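Local coordinates for protein putative methylthioribose-1-phosphate isomerase (Pyrococcus horikoshii OT3, PDB 6A34) that probably catalyses the interconversion of 5-methylthioribose 1-phosphate and 5-methylthioribulose 1-phosphate in the methionine salvage pathway, at residues A[275-280]-A[329-334]. Numbering follows the deposited sequence.
Sequences FFAVAP and KYLTGI
Thr332 grips the backbone of Phe275 twice: its OG1 accepts the Phe275 N-H at 3.1 Å in a nearly straight bond (170° at the hydrogen), while its own N donates to Phe275 O at 2.9 Å. Having OG1 beside the backbone N, at chi1 -54°, puts the hydroxyl within reach of Phe275 N and turns CG2 toward the neighbouring aromatic ring. That ring belongs to Phe276, whose CB lies 3.9 Å from Gly333 O, with CG close to the same oxygen. Further out, CD2 comes within 3.5 Å of Gly333 O, CE2 passes the N and CA of Gly333, and CZ at the tip meets Thr332 CG2 at 3.9 Å; Thr332 CB sits over one face, displaced toward the rim. An alanine in place of Phe276 would probably open a gap above Gly333 and leave the Thr332 methyl without its aromatic neighbour. Strands 275-278 and 333-336 run parallel here, as neighbours within the Rossmann-like mixed sheet of this eIF-2B-related family, with strand 241-244 along the other edge of 275-278. Between them Ala277 N reaches Gly333 O through a weak bond of 3.5 Å, and a CA-H···O contact links Ile334 CA to Ala277 O. On the opposite face from Phe276, Leu331 CD2 fits between Ala277 CB, 3.8 Å away, and the CD2 side of the Phe275 ring, at 3.9 Å. This ring also packs on Ala265 of helix 261-270, which Tyr330 touches as well.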
loop_
_atom_site.group_PDB
_atom_site.type_symbol
_atom_site.label_atom_id
_atom_site.label_comp_id
_atom_site.label_asym_id
_atom_site.label_seq_id
_atom_site.Cartn_x
_atom_site.Cartn_y
_atom_site.Cartn_z
ATOM N N PHE A 275 4.003 -20.528 -1.455
ATOM C CA PHE A 275 2.892 -19.665 -1.204
ATOM C C PHE A 275 1.695 -20.513 -0.766
ATOM O O PHE A 275 1.159 -21.312 -1.559
ATOM C CB PHE A 275 2.587 -18.902 -2.496
ATOM C CG PHE A 275 1.414 -17.972 -2.417
ATOM C CD1 PHE A 275 1.569 -16.678 -1.974
ATOM C CD2 PHE A 275 0.153 -18.401 -2.746
ATOM C CE1 PHE A 275 0.483 -15.822 -1.904
ATOM C CE2 PHE A 275 -0.930 -17.542 -2.680
ATOM C CZ PHE A 275 -0.770 -16.261 -2.244
ATOM N N PHE A 276 1.272 -20.329 0.481
ATOM C CA PHE A 276 0.187 -21.119 1.079
ATOM C C PHE A 276 -0.976 -20.244 1.530
ATOM O O PHE A 276 -0.779 -19.152 2.058
ATOM C CB PHE A 276 0.682 -21.869 2.304
ATOM C CG PHE A 276 1.686 -22.955 2.025
ATOM C CD1 PHE A 276 3.040 -22.670 1.954
ATOM C CD2 PHE A 276 1.274 -24.264 1.890
ATOM C CE1 PHE A 276 3.962 -23.680 1.727
ATOM C CE2 PHE A 276 2.193 -25.272 1.663
ATOM C CZ PHE A 276 3.538 -24.981 1.596
ATOM N N ALA A 277 -2.179 -20.781 1.358
ATOM C CA ALA A 277 -3.386 -20.333 2.006
ATOM C C ALA A 277 -3.662 -21.278 3.177
ATOM O O ALA A 277 -3.370 -22.473 3.088
ATOM C CB ALA A 277 -4.542 -20.362 1.022
ATOM N N VAL A 278 -4.219 -20.740 4.260
ATOM C CA VAL A 278 -4.613 -21.501 5.414
ATOM C C VAL A 278 -6.035 -21.065 5.764
ATOM O O VAL A 278 -6.304 -19.846 5.858
ATOM C CB VAL A 278 -3.637 -21.321 6.598
ATOM C CG1 VAL A 278 -3.329 -19.862 6.907
ATOM C CG2 VAL A 278 -4.135 -22.021 7.859
ATOM N N ALA A 279 -6.938 -22.049 5.899
ATOM C CA ALA A 279 -8.331 -21.837 6.305
ATOM C C ALA A 279 -8.966 -23.144 6.763
ATOM O O ALA A 279 -8.526 -24.212 6.339
ATOM C CB ALA A 279 -9.110 -21.276 5.172
ATOM N N PRO A 280 -10.025 -23.093 7.609
ATOM C CA PRO A 280 -10.777 -24.288 7.990
ATOM C C PRO A 280 -11.662 -24.762 6.837
ATOM O O PRO A 280 -11.938 -23.973 5.936
ATOM C CB PRO A 280 -11.602 -23.825 9.202
ATOM C CG PRO A 280 -11.795 -22.343 8.986
ATOM C CD PRO A 280 -10.590 -21.867 8.196
ATOM N N LYS A 329 -3.374 -22.041 -9.355
ATOM C CA LYS A 329 -2.076 -22.448 -9.842
ATOM C C LYS A 329 -0.903 -21.767 -9.105
ATOM O O LYS A 329 0.256 -22.287 -9.104
ATOM C CB LYS A 329 -1.989 -22.183 -11.350
ATOM C CG LYS A 329 -1.944 -20.719 -11.763
ATOM C CD LYS A 329 -1.598 -20.526 -13.238
ATOM C CE LYS A 329 -1.502 -19.073 -13.648
ATOM N NZ LYS A 329 -0.840 -18.909 -14.961
ATOM N N TYR A 330 -1.166 -20.615 -8.495
ATOM C CA TYR A 330 -0.200 -19.912 -7.677
ATOM C C TYR A 330 -0.010 -20.582 -6.305
ATOM O O TYR A 330 0.945 -20.238 -5.594
ATOM C CB TYR A 330 -0.649 -18.447 -7.526
ATOM C CG TYR A 330 -0.648 -17.667 -8.819
ATOM C CD1 TYR A 330 0.545 -17.267 -9.376
ATOM C CD2 TYR A 330 -1.801 -17.309 -9.481
ATOM C CE1 TYR A 330 0.612 -16.600 -10.582
ATOM C CE2 TYR A 330 -1.763 -16.587 -10.673
ATOM C CZ TYR A 330 -0.546 -16.236 -11.230
ATOM O OH TYR A 330 -0.420 -15.558 -12.419
ATOM N N LEU A 331 -0.893 -21.518 -5.912
ATOM C CA LEU A 331 -0.814 -22.136 -4.560
ATOM C C LEU A 331 0.156 -23.319 -4.567
ATOM O O LEU A 331 0.059 -24.203 -5.387
ATOM C CB LEU A 331 -2.185 -22.609 -4.088
ATOM C CG LEU A 331 -3.141 -21.531 -3.605
ATOM C CD1 LEU A 331 -4.567 -22.065 -3.524
ATOM C CD2 LEU A 331 -2.712 -21.011 -2.247
ATOM N N THR A 332 1.043 -23.350 -3.571
ATOM C CA THR A 332 1.862 -24.511 -3.298
ATOM C C THR A 332 1.003 -25.557 -2.567
ATOM O O THR A 332 1.133 -26.716 -2.794
ATOM C CB THR A 332 3.106 -24.114 -2.502
ATOM O OG1 THR A 332 3.794 -23.076 -3.200
ATOM C CG2 THR A 332 4.025 -25.291 -2.274
ATOM N N GLY A 333 0.176 -25.112 -1.629
ATOM C CA GLY A 333 -0.747 -25.969 -0.909
ATOM C C GLY A 333 -1.781 -25.172 -0.140
ATOM O O GLY A 333 -1.667 -23.943 -0.000
ATOM N N ILE A 334 -2.807 -25.872 0.340
ATOM C CA ILE A 334 -3.834 -25.265 1.154
ATOM C C ILE A 334 -3.828 -25.964 2.522
ATOM O O ILE A 334 -4.135 -27.151 2.623
ATOM C CB ILE A 334 -5.227 -25.351 0.503
ATOM C CG1 ILE A 334 -5.282 -24.640 -0.845
ATOM C CG2 ILE A 334 -6.265 -24.823 1.468
ATOM C CD1 ILE A 334 -6.621 -24.738 -1.553
#